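Local coordinates for protein ficolin-3 (Homo sapiens, PDB 2J5Z) that probably serves as a soluble pattern-recognition lectin of innate immunity, binding carbohydrates such as galactose through its fibrinogen-like domain, at residues F65-S70 with A74-Q79; E82-N87 with N184-Y189; H91-T94 with N98-L101; R121-G124 with Y129-A132. All coordinates share one frame; numbering follows the deposited sequence.

Interaction 1. Residues F65-S70 with A74-Q79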
loop_
_atom_site.group_PDB
_atom_site.type_symbol
_atom_site.label_atom_id
_atom_site.label_comp_id
_atom_site.label_asym_id
_atom_site.label_seq_id
_atom_site.Cartn_x
_atom_site.Cartn_y
_atom_site.Cartn_z
ATOM N N PHE A 65 16.723 9.185 5.830
ATOM C CA PHE A 65 17.206 9.756 4.572
ATOM C C PHE A 65 18.686 10.159 4.654
ATOM O O PHE A 65 19.264 10.604 3.665
ATOM C CB PHE A 65 16.319 10.935 4.103
ATOM C CG PHE A 65 15.142 10.511 3.252
ATOM C CD1 PHE A 65 14.115 9.760 3.798
ATOM C CD2 PHE A 65 15.066 10.862 1.898
ATOM C CE1 PHE A 65 13.036 9.355 3.029
ATOM C CE2 PHE A 65 13.976 10.458 1.115
ATOM C CZ PHE A 65 12.956 9.715 1.680
ATOM N N PHE A 66 19.304 9.994 5.823
ATOM C CA PHE A 66 20.731 10.305 5.937
ATOM C C PHE A 66 21.546 9.115 5.429
ATOM O O PHE A 66 22.095 8.330 6.210
ATOM C CB PHE A 66 21.122 10.690 7.377
ATOM C CG PHE A 66 22.514 11.253 7.495
ATOM C CD1 PHE A 66 22.899 12.342 6.725
ATOM C CD2 PHE A 66 23.438 10.700 8.377
ATOM C CE1 PHE A 66 24.184 12.863 6.830
ATOM C CE2 PHE A 66 24.720 11.215 8.483
ATOM C CZ PHE A 66 25.094 12.295 7.712
ATOM N N ARG A 67 21.600 8.965 4.109
ATOM C CA ARG A 67 22.187 7.784 3.504
ATOM C C ARG A 67 23.331 8.104 2.561
ATOM O O ARG A 67 23.535 9.256 2.162
ATOM C CB ARG A 67 21.124 6.994 2.740
ATOM C CG ARG A 67 19.866 6.715 3.524
ATOM C CD ARG A 67 19.903 5.356 4.202
ATOM N NE ARG A 67 18.558 5.005 4.645
ATOM C CZ ARG A 67 17.842 3.979 4.203
ATOM N NH1 ARG A 67 18.339 3.126 3.307
ATOM N NH2 ARG A 67 16.625 3.790 4.699
ATOM N N SER A 68 24.040 7.051 2.178
ATOM C CA SER A 68 25.298 7.148 1.475
ATOM C C SER A 68 25.096 7.312 -0.016
ATOM O O SER A 68 23.979 7.166 -0.525
ATOM C CB SER A 68 26.086 5.873 1.697
ATOM O OG SER A 68 25.396 4.795 1.089
ATOM N N TRP A 69 26.201 7.585 -0.702
ATOM C CA TRP A 69 26.216 7.726 -2.149
ATOM C C TRP A 69 25.544 6.545 -2.828
ATOM O O TRP A 69 24.704 6.729 -3.723
ATOM C CB TRP A 69 27.665 7.867 -2.648
ATOM C CG TRP A 69 27.740 8.099 -4.100
ATOM C CD1 TRP A 69 27.994 7.179 -5.068
ATOM C CD2 TRP A 69 27.531 9.343 -4.766
ATOM N NE1 TRP A 69 27.949 7.776 -6.307
ATOM C CE2 TRP A 69 27.669 9.107 -6.145
ATOM C CE3 TRP A 69 27.229 10.634 -4.328
ATOM C CZ2 TRP A 69 27.524 10.122 -7.093
ATOM C CZ3 TRP A 69 27.091 11.638 -5.272
ATOM C CH2 TRP A 69 27.234 11.379 -6.629
ATOM N N SER A 70 25.908 5.331 -2.400
ATOM C CA SER A 70 25.422 4.115 -3.063
ATOM C C SER A 70 23.931 3.933 -2.871
ATOM O O SER A 70 23.225 3.483 -3.782
ATOM C CB SER A 70 26.178 2.874 -2.575
ATOM O OG SER A 70 26.018 2.703 -1.174
ATOM N N ALA A 74 21.159 3.969 -5.955
ATOM C CA ALA A 74 20.313 2.817 -6.245
ATOM C C ALA A 74 18.854 3.048 -5.866
ATOM O O ALA A 74 17.963 2.360 -6.360
ATOM C CB ALA A 74 20.848 1.607 -5.478
ATOM N N GLY A 75 18.622 3.993 -4.968
ATOM C CA GLY A 75 17.286 4.228 -4.419
ATOM C C GLY A 75 17.072 3.482 -3.108
ATOM O O GLY A 75 17.759 2.490 -2.835
ATOM N N PHE A 76 16.125 3.956 -2.298
ATOM C CA PHE A 76 15.834 3.325 -1.004
ATOM C C PHE A 76 14.477 3.755 -0.443
ATOM O O PHE A 76 13.885 4.746 -0.896
ATOM C CB PHE A 76 16.923 3.676 0.016
ATOM C CG PHE A 76 17.001 5.141 0.321
ATOM C CD1 PHE A 76 16.151 5.714 1.262
ATOM C CD2 PHE A 76 17.910 5.949 -0.348
ATOM C CE1 PHE A 76 16.219 7.085 1.539
ATOM C CE2 PHE A 76 17.972 7.317 -0.088
ATOM C CZ PHE A 76 17.131 7.880 0.850
ATOM N N GLY A 77 13.982 3.025 0.558
ATOM C CA GLY A 77 12.724 3.401 1.193
ATOM C C GLY A 77 11.641 2.341 1.079
ATOM O O GLY A 77 11.931 1.180 0.791
ATOM N N ASN A 78 10.391 2.741 1.298
ATOM C CA ASN A 78 9.268 1.800 1.315
ATOM C C ASN A 78 8.139 2.286 0.404
ATOM O O ASN A 78 7.697 3.433 0.520
ATOM C CB ASN A 78 8.760 1.620 2.753
ATOM C CG ASN A 78 7.772 0.460 2.902
ATOM O OD1 ASN A 78 6.844 0.307 2.111
ATOM N ND2 ASN A 78 7.973 -0.362 3.934
ATOM N N GLN A 79 7.686 1.416 -0.502
ATOM C CA GLN A 79 6.601 1.750 -1.450
ATOM C C GLN A 79 5.369 2.381 -0.774
ATOM O O GLN A 79 4.746 3.299 -1.320
ATOM C CB GLN A 79 6.175 0.515 -2.250
ATOM C CG GLN A 79 7.226 0.093 -3.303
ATOM C CD GLN A 79 6.778 -1.071 -4.160
ATOM O OE1 GLN A 79 5.599 -1.402 -4.208
ATOM N NE2 GLN A 79 7.719 -1.704 -4.841
#
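F76, in the short strand 76-77, is where the loop 65-68 meets the chain that leaves helix 69-74 of the fibrinogen-like domain. The helix links the loop to the strand, and F65 and R67 of the loop pack on F76.

Aromatic packing comes first. F76 drives the CE1/CZ edge of its ring into a face of F65, a T-shaped pair with centroids 5.0 Å apart and planes at 73°. CE1 stands over the middle of the F65 ring, and F76 CZ lies 3.8 Å from F65 CD2. The first torsion of F76, 63°, places CG between its own N and carbonyl carbon, and this swings the ring across to the loop.

R67 supplies the cationic part. Its CG rides over the centre of the F76 ring, 4.1 Å from the centroid, in a CH-pi contact; the bend at the second torsion then turns the rest of the chain so that the guanidinium comes down on the same ring near CG and CD1, the planes inclined by 29°. The charge itself is met by D46 of the second subunit in a salt bridge through NH1, so R67 serves the subunit interface as well as this packing. R58 adds a cation-pi contact to F65, and Y72 meets F76 edge-to-face.

Both ends of helix 69-74 are marked by capping and bonding. S68 is the N-cap residue, its side chain capping a backbone N of the first turn, while G75 leaves the helix with positive phi. In the last turn A74 N donates to S70 O at 3.0 Å.

Interaction 2. Residues E82-N87 with N184-Y189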
loop_
_atom_site.group_PDB
_atom_site.type_symbol
_atom_site.label_atom_id
_atom_site.label_comp_id
_atom_site.label_asym_id
_atom_site.label_seq_id
_atom_site.Cartn_x
_atom_site.Cartn_y
_atom_site.Cartn_z
ATOM N N GLU A 82 7.685 6.414 2.515
ATOM C CA GLU A 82 8.711 7.356 2.078
ATOM C C GLU A 82 9.780 6.672 1.236
ATOM O O GLU A 82 10.159 5.535 1.521
ATOM C CB GLU A 82 9.341 8.005 3.299
ATOM C CG GLU A 82 8.323 8.669 4.215
ATOM C CD GLU A 82 8.986 9.392 5.366
ATOM O OE1 GLU A 82 9.938 8.837 5.948
ATOM O OE2 GLU A 82 8.578 10.529 5.663
ATOM N N PHE A 83 10.257 7.360 0.193
ATOM C CA PHE A 83 11.308 6.788 -0.647
ATOM C C PHE A 83 12.064 7.823 -1.471
ATOM O O PHE A 83 11.628 8.971 -1.612
ATOM C CB PHE A 83 10.721 5.745 -1.610
ATOM C CG PHE A 83 9.679 6.300 -2.528
ATOM C CD1 PHE A 83 10.040 6.899 -3.729
ATOM C CD2 PHE A 83 8.328 6.222 -2.192
ATOM C CE1 PHE A 83 9.075 7.414 -4.569
ATOM C CE2 PHE A 83 7.364 6.721 -3.028
ATOM C CZ PHE A 83 7.722 7.329 -4.210
ATOM N N TRP A 84 13.213 7.387 -1.986
ATOM C CA TRP A 84 13.959 8.096 -3.030
ATOM C C TRP A 84 14.155 7.078 -4.157
ATOM O O TRP A 84 14.722 6.007 -3.934
ATOM C CB TRP A 84 15.316 8.563 -2.482
ATOM C CG TRP A 84 16.187 9.210 -3.519
ATOM C CD1 TRP A 84 17.214 8.631 -4.217
ATOM C CD2 TRP A 84 16.091 10.562 -3.982
ATOM N NE1 TRP A 84 17.772 9.555 -5.084
ATOM C CE2 TRP A 84 17.104 10.748 -4.948
ATOM C CE3 TRP A 84 15.260 11.640 -3.654
ATOM C CZ2 TRP A 84 17.298 11.971 -5.608
ATOM C CZ3 TRP A 84 15.457 12.859 -4.306
ATOM C CH2 TRP A 84 16.462 13.011 -5.268
ATOM N N LEU A 85 13.705 7.391 -5.372
ATOM C CA LEU A 85 13.679 6.396 -6.446
ATOM C C LEU A 85 15.081 5.918 -6.838
ATOM O O LEU A 85 15.260 4.763 -7.241
ATOM C CB LEU A 85 12.985 6.973 -7.688
ATOM C CG LEU A 85 12.763 6.007 -8.848
ATOM C CD1 LEU A 85 11.821 4.869 -8.469
ATOM C CD2 LEU A 85 12.195 6.797 -10.046
ATOM N N GLY A 86 16.058 6.818 -6.723
ATOM C CA GLY A 86 17.452 6.514 -7.052
ATOM C C GLY A 86 18.018 7.369 -8.170
ATOM O O GLY A 86 17.390 7.554 -9.203
ATOM N N ASN A 87 19.224 7.879 -7.965
ATOM C CA ASN A 87 19.831 8.781 -8.936
ATOM C C ASN A 87 20.104 8.128 -10.279
ATOM O O ASN A 87 19.916 8.752 -11.329
ATOM C CB ASN A 87 21.121 9.371 -8.367
ATOM C CG ASN A 87 20.869 10.309 -7.208
ATOM O OD1 ASN A 87 19.756 10.792 -7.015
ATOM N ND2 ASN A 87 21.907 10.570 -6.429
ATOM N N ASN A 184 16.184 21.523 0.903
ATOM C CA ASN A 184 16.820 20.412 1.598
ATOM C C ASN A 184 15.774 19.336 1.880
ATOM O O ASN A 184 15.581 18.920 3.030
ATOM C CB ASN A 184 17.399 20.927 2.924
ATOM C CG ASN A 184 18.274 19.920 3.618
ATOM O OD1 ASN A 184 19.108 19.243 2.985
ATOM N ND2 ASN A 184 18.127 19.835 4.956
ATOM N N LEU A 185 15.092 18.888 0.834
ATOM C CA LEU A 185 13.908 18.044 0.994
ATOM C C LEU A 185 14.206 16.605 1.402
ATOM O O LEU A 185 13.289 15.868 1.744
ATOM C CB LEU A 185 13.039 18.061 -0.269
ATOM C CG LEU A 185 12.507 19.435 -0.701
ATOM C CD1 LEU A 185 11.647 19.285 -1.950
ATOM C CD2 LEU A 185 11.734 20.177 0.422
ATOM N N ASN A 186 15.478 16.218 1.354
ATOM C CA ASN A 186 15.913 14.902 1.829
ATOM C C ASN A 186 16.532 15.063 3.210
ATOM O O ASN A 186 17.321 14.224 3.660
ATOM C CB ASN A 186 16.928 14.271 0.875
ATOM C CG ASN A 186 16.324 13.873 -0.456
ATOM O OD1 ASN A 186 15.119 13.636 -0.556
ATOM N ND2 ASN A 186 17.166 13.776 -1.488
ATOM N N GLY A 187 16.174 16.157 3.876
ATOM C CA GLY A 187 16.754 16.460 5.182
ATOM C C GLY A 187 16.084 15.669 6.290
ATOM O O GLY A 187 15.219 14.834 6.033
ATOM N N ARG A 188 16.478 15.948 7.527
ATOM C CA ARG A 188 15.979 15.208 8.683
ATOM C C ARG A 188 14.511 15.485 8.999
ATOM O O ARG A 188 14.072 16.631 9.057
ATOM C CB ARG A 188 16.851 15.507 9.906
ATOM C CG ARG A 188 16.592 14.594 11.075
ATOM C CD ARG A 188 17.773 14.641 12.047
ATOM N NE ARG A 188 17.694 13.568 13.026
ATOM C CZ ARG A 188 18.511 13.453 14.063
ATOM N NH1 ARG A 188 19.472 14.349 14.249
ATOM N NH2 ARG A 188 18.361 12.443 14.910
ATOM N N TYR A 189 13.737 14.423 9.206
ATOM C CA TYR A 189 12.319 14.597 9.456
ATOM C C TYR A 189 12.034 15.141 10.855
ATOM O O TYR A 189 12.757 14.838 11.802
ATOM C CB TYR A 189 11.540 13.292 9.246
ATOM C CG TYR A 189 10.061 13.530 9.102
ATOM C CD1 TYR A 189 9.503 13.826 7.862
ATOM C CD2 TYR A 189 9.218 13.494 10.211
ATOM C CE1 TYR A 189 8.145 14.059 7.723
ATOM C CE2 TYR A 189 7.868 13.734 10.088
ATOM C CZ TYR A 189 7.327 14.018 8.842
ATOM O OH TYR A 189 5.972 14.248 8.708
#
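N186 stands its amide upright on the indole of W84, the two planes 89° apart, in buried core packing that joins a sheet strand of the fibrinogen-like domain to the long loop before strand 215-220. ND2 makes the closest approach, 3.4 Å from W84 CZ3, and sits over the rim of the six-membered ring; N186 OD1 follows at 3.7 Å from W84 CE3. W84 CG, anti to the backbone N (176°), carries the indole across to N186. In a looser touch E82 OE2 comes within 4.1 Å of Y189 CD1, the carboxylate turned steeply against the phenol ring.

In the next shell N186 OD1 accepts a hydrogen bond from Q56 NE2, and W84 NE1 gives a weak one to N87 OD1. OE2 of E82 is held by the backbone N atoms of Q59, D60 and G61, and OE1 by that of V63; Y189 OH reaches R214 O.

N186 belongs to a type I turn closed by G187 N to N184 O, and R58 NH1 binds the carbonyls of L185 and G187. The loop meets strand 83-84 through W84 and, just before it, E82; that strand pairs with 52-58 and 76-77. Y72 of helix 69-74 touches N186, and L185 packs on strand 215-220.

Interaction 3. Residues H91-T94 with N98-L101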
loop_
_atom_site.group_PDB
_atom_site.type_symbol
_atom_site.label_atom_id
_atom_site.label_comp_id
_atom_site.label_asym_id
_atom_site.label_seq_id
_atom_site.Cartn_x
_atom_site.Cartn_y
_atom_site.Cartn_z
ATOM N N HIS A 91 18.691 9.477 -13.702
ATOM C CA HIS A 91 19.507 9.747 -14.880
ATOM C C HIS A 91 19.009 8.997 -16.120
ATOM O O HIS A 91 18.908 9.570 -17.217
ATOM C CB HIS A 91 20.974 9.365 -14.621
ATOM C CG HIS A 91 21.826 9.489 -15.842
ATOM N ND1 HIS A 91 22.333 8.399 -16.523
ATOM C CD2 HIS A 91 22.216 10.582 -16.537
ATOM C CE1 HIS A 91 23.020 8.820 -17.572
ATOM N NE2 HIS A 91 22.966 10.140 -17.604
ATOM N N GLN A 92 18.721 7.705 -15.971
ATOM C CA GLN A 92 18.256 6.909 -17.113
ATOM C C GLN A 92 16.912 7.393 -17.661
ATOM O O GLN A 92 16.728 7.491 -18.883
ATOM C CB GLN A 92 18.216 5.413 -16.753
ATOM C CG GLN A 92 19.640 4.830 -16.662
ATOM C CD GLN A 92 19.666 3.382 -16.251
ATOM O OE1 GLN A 92 18.693 2.653 -16.441
ATOM N NE2 GLN A 92 20.802 2.941 -15.720
ATOM N N LEU A 93 16.000 7.742 -16.759
ATOM C CA LEU A 93 14.683 8.228 -17.172
ATOM C C LEU A 93 14.785 9.557 -17.905
ATOM O O LEU A 93 14.097 9.775 -18.904
ATOM C CB LEU A 93 13.762 8.407 -15.966
ATOM C CG LEU A 93 13.144 7.165 -15.334
ATOM C CD1 LEU A 93 12.705 7.504 -13.928
ATOM C CD2 LEU A 93 11.981 6.619 -16.177
ATOM N N THR A 94 15.646 10.443 -17.406
ATOM C CA THR A 94 15.642 11.831 -17.871
ATOM C C THR A 94 16.640 12.128 -18.986
ATOM O O THR A 94 16.750 13.273 -19.428
ATOM C CB THR A 94 15.803 12.833 -16.709
ATOM O OG1 THR A 94 17.087 12.667 -16.096
ATOM C CG2 THR A 94 14.696 12.629 -15.662
ATOM N N ASN A 98 11.348 15.577 -22.477
ATOM C CA ASN A 98 11.306 16.681 -21.544
ATOM C C ASN A 98 10.416 16.298 -20.377
ATOM O O ASN A 98 9.260 15.911 -20.558
ATOM C CB ASN A 98 10.870 17.986 -22.220
ATOM C CG ASN A 98 11.995 18.633 -23.020
ATOM O OD1 ASN A 98 12.600 18.001 -23.882
ATOM N ND2 ASN A 98 12.271 19.903 -22.741
ATOM N N TRP A 99 10.990 16.347 -19.183
ATOM C CA TRP A 99 10.258 16.070 -17.958
ATOM C C TRP A 99 10.179 17.322 -17.104
ATOM O O TRP A 99 11.202 17.830 -16.656
ATOM C CB TRP A 99 10.959 14.990 -17.136
ATOM C CG TRP A 99 11.196 13.680 -17.832
ATOM C CD1 TRP A 99 12.137 13.415 -18.789
ATOM C CD2 TRP A 99 10.528 12.438 -17.570
ATOM N NE1 TRP A 99 12.074 12.089 -19.157
ATOM C CE2 TRP A 99 11.100 11.468 -18.417
ATOM C CE3 TRP A 99 9.503 12.053 -16.699
ATOM C CZ2 TRP A 99 10.671 10.140 -18.428
ATOM C CZ3 TRP A 99 9.079 10.725 -16.713
ATOM C CH2 TRP A 99 9.665 9.789 -17.572
ATOM N N GLU A 100 8.969 17.811 -16.875
ATOM C CA GLU A 100 8.767 18.963 -16.012
ATOM C C GLU A 100 8.792 18.492 -14.563
ATOM O O GLU A 100 8.380 17.368 -14.267
ATOM C CB GLU A 100 7.423 19.629 -16.324
ATOM C CG GLU A 100 6.266 18.663 -16.257
ATOM C CD GLU A 100 4.918 19.256 -16.650
ATOM O OE1 GLU A 100 4.720 20.484 -16.486
ATOM O OE2 GLU A 100 4.053 18.466 -17.101
ATOM N N LEU A 101 9.305 19.339 -13.676
ATOM C CA LEU A 101 9.353 19.032 -12.252
ATOM C C LEU A 101 8.271 19.788 -11.489
ATOM O O LEU A 101 8.180 21.015 -11.587
ATOM C CB LEU A 101 10.720 19.406 -11.665
ATOM C CG LEU A 101 10.856 19.232 -10.139
ATOM C CD1 LEU A 101 10.826 17.738 -9.713
ATOM C CD2 LEU A 101 12.127 19.890 -9.621
#
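The C-terminal end of helix 87-94, with the turn that carries the chain on to strand 101-106, is closed by W99 folding back over L93 and T94. The methyl of T94 lies over one face of the indole: CG2 is 4.2 Å from the centroid of the five-membered ring and 15° off the ring normal, a CH-pi contact displaced toward CD1. The first torsion of T94, 64°, sends OG1 between the backbone N and the carbonyl carbon, where it bonds to L90 O one turn back and to L122 N, leaving CG2 to meet the tryptophan.

L93 meets the indole with two groups: CD2 at the six-membered ring, 4.2 Å from W99 CH2, and its carbonyl O, 3.1 Å from W99 NE1. The two side chains cross at about a right angle. NE1 is also hydrogen-bonded to Q96 O in the connecting turn, which probably helps to hold the ring against the helix end.

Around this buried packing, L53 of strand 52-58 touches both L93 and W99, and L220 of strand 215-220 touches T94 and W99. T94 also reaches R121 of strand 112-122, so the helix end rests among three strands of the central antiparallel sheet.

Interaction 4. Residues R121-G124 with Y129-A132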
loop_
_atom_site.group_PDB
_atom_site.type_symbol
_atom_site.label_atom_id
_atom_site.label_comp_id
_atom_site.label_asym_id
_atom_site.label_seq_id
_atom_site.Cartn_x
_atom_site.Cartn_y
_atom_site.Cartn_z
ATOM N N ARG A 121 16.614 17.165 -15.237
ATOM C CA ARG A 121 17.454 16.088 -15.748
ATOM C C ARG A 121 18.633 15.928 -14.827
ATOM O O ARG A 121 19.141 16.915 -14.290
ATOM C CB ARG A 121 17.928 16.450 -17.162
ATOM C CG ARG A 121 18.856 15.462 -17.801
ATOM C CD ARG A 121 19.038 15.785 -19.291
ATOM N NE ARG A 121 19.584 17.127 -19.474
ATOM C CZ ARG A 121 20.879 17.415 -19.554
ATOM N NH1 ARG A 121 21.796 16.445 -19.493
ATOM N NH2 ARG A 121 21.259 18.679 -19.723
ATOM N N LEU A 122 19.082 14.688 -14.616
ATOM C CA LEU A 122 20.334 14.495 -13.895
ATOM C C LEU A 122 21.400 13.979 -14.844
ATOM O O LEU A 122 21.127 13.098 -15.674
ATOM C CB LEU A 122 20.183 13.493 -12.737
ATOM C CG LEU A 122 19.211 13.787 -11.606
ATOM C CD1 LEU A 122 19.402 12.760 -10.484
ATOM C CD2 LEU A 122 19.392 15.219 -11.095
ATOM N N LEU A 123 22.601 14.524 -14.728
ATOM C CA LEU A 123 23.737 13.981 -15.473
ATOM C C LEU A 123 24.079 12.623 -14.885
ATOM O O LEU A 123 23.468 12.211 -13.893
ATOM C CB LEU A 123 24.927 14.936 -15.421
ATOM C CG LEU A 123 24.876 16.091 -16.437
ATOM C CD1 LEU A 123 23.657 16.966 -16.193
ATOM C CD2 LEU A 123 26.149 16.927 -16.420
ATOM N N GLY A 124 25.026 11.918 -15.503
ATOM C CA GLY A 124 25.411 10.567 -15.055
ATOM C C GLY A 124 26.322 10.538 -13.831
ATOM O O GLY A 124 26.670 11.577 -13.270
ATOM N N TYR A 129 25.863 13.050 -10.778
ATOM C CA TYR A 129 24.395 13.222 -10.870
ATOM C C TYR A 129 24.031 14.685 -10.758
ATOM O O TYR A 129 23.023 15.053 -10.136
ATOM C CB TYR A 129 23.639 12.351 -9.841
ATOM C CG TYR A 129 23.844 10.862 -10.049
ATOM C CD1 TYR A 129 23.440 10.246 -11.232
ATOM C CD2 TYR A 129 24.420 10.066 -9.046
ATOM C CE1 TYR A 129 23.626 8.879 -11.442
ATOM C CE2 TYR A 129 24.603 8.678 -9.244
ATOM C CZ TYR A 129 24.208 8.109 -10.442
ATOM O OH TYR A 129 24.378 6.767 -10.643
ATOM N N GLN A 130 24.853 15.513 -11.396
ATOM C CA GLN A 130 24.666 16.961 -11.406
ATOM C C GLN A 130 23.249 17.313 -11.877
ATOM O O GLN A 130 22.734 16.748 -12.843
ATOM C CB GLN A 130 25.723 17.599 -12.312
ATOM C CG GLN A 130 25.626 19.110 -12.481
ATOM C CD GLN A 130 26.725 19.639 -13.397
ATOM O OE1 GLN A 130 27.915 19.373 -13.185
ATOM N NE2 GLN A 130 26.333 20.386 -14.416
ATOM N N LEU A 131 22.631 18.271 -11.198
ATOM C CA LEU A 131 21.287 18.701 -11.560
ATOM C C LEU A 131 21.314 19.622 -12.767
ATOM O O LEU A 131 22.107 20.575 -12.819
ATOM C CB LEU A 131 20.648 19.456 -10.392
ATOM C CG LEU A 131 19.248 20.048 -10.644
ATOM C CD1 LEU A 131 18.211 18.977 -10.983
ATOM C CD2 LEU A 131 18.835 20.802 -9.401
ATOM N N ALA A 132 20.460 19.327 -13.738
ATOM C CA ALA A 132 20.163 20.274 -14.828
ATOM C C ALA A 132 18.682 20.673 -14.741
ATOM O O ALA A 132 17.788 19.917 -15.142
ATOM C CB ALA A 132 20.474 19.653 -16.181
#
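R121 O takes the shortest polar bond here, 2.8 Å from A132 N, with the donor arriving almost in line with the carbonyl. The return bond, R121 N to A132 O, is 3.0 Å long, and the two make R121 and A132 a hydrogen-bonded antiparallel pair of the beta hairpin formed by strands 112-122 and 131-133. L122 and L131 follow as a non-hydrogen-bonded pair.

Toward the loop end the ladder is less regular. L123 N still donates nearly straight to Q130 O, 2.9 Å away and in the carbonyl plane. Y129 N then binds G124 O from well above the plane of that carbonyl, at 3.0 Å. Y129 has left-handed backbone angles (phi 56°, psi 40°), which turn the chain just before strand 131-133.

Side chains of the paired residues sort onto two faces. On one, L122 CD2 meets L131 CD1 at 3.9 Å, and L122 also packs on L90 and N87 of helix 87-94 and on W176. On the other, the R121 chain bends at its third torsion to lay a guanidinium face over A132 CB. Beyond the paired residues L123 and Q130 lie side by side, pointing the same way, with L123 CD2 4.0 Å from Q130 NE2.

Y129 is held at both ends of its length, its OH bonded to E88 of helix 87-94 and its backbone O receiving W176 NE1. L123 O is buried without a conventional partner, yet it meets the ring edge of Y129 at CD1, and Y129 CA points a C-H almost straight at L123 O from 3.3 Å.

Interactions 1 and 2 touch directly: strands 76-77 and 83-84 are sheet neighbours, F76 O lying 2.9 Å from W84 N in a probable hydrogen bond, and F65 CB packs 3.5 Å from N186 O. Interactions 3 and 4 meet at the end of helix 87-94, where H91 CD2 packs 3.2 Å from L123 C. Y129 ties interaction 4 to interactions 2 and 1, its CD2 lying 3.4 Å from N87 CB and 3.7 Å from W69 CZ2. L85 and L93 bring interactions 2 and 3 together. The bound galactose is about 13 Å from the N186 side chain, so interaction 2 does not touch the sugar.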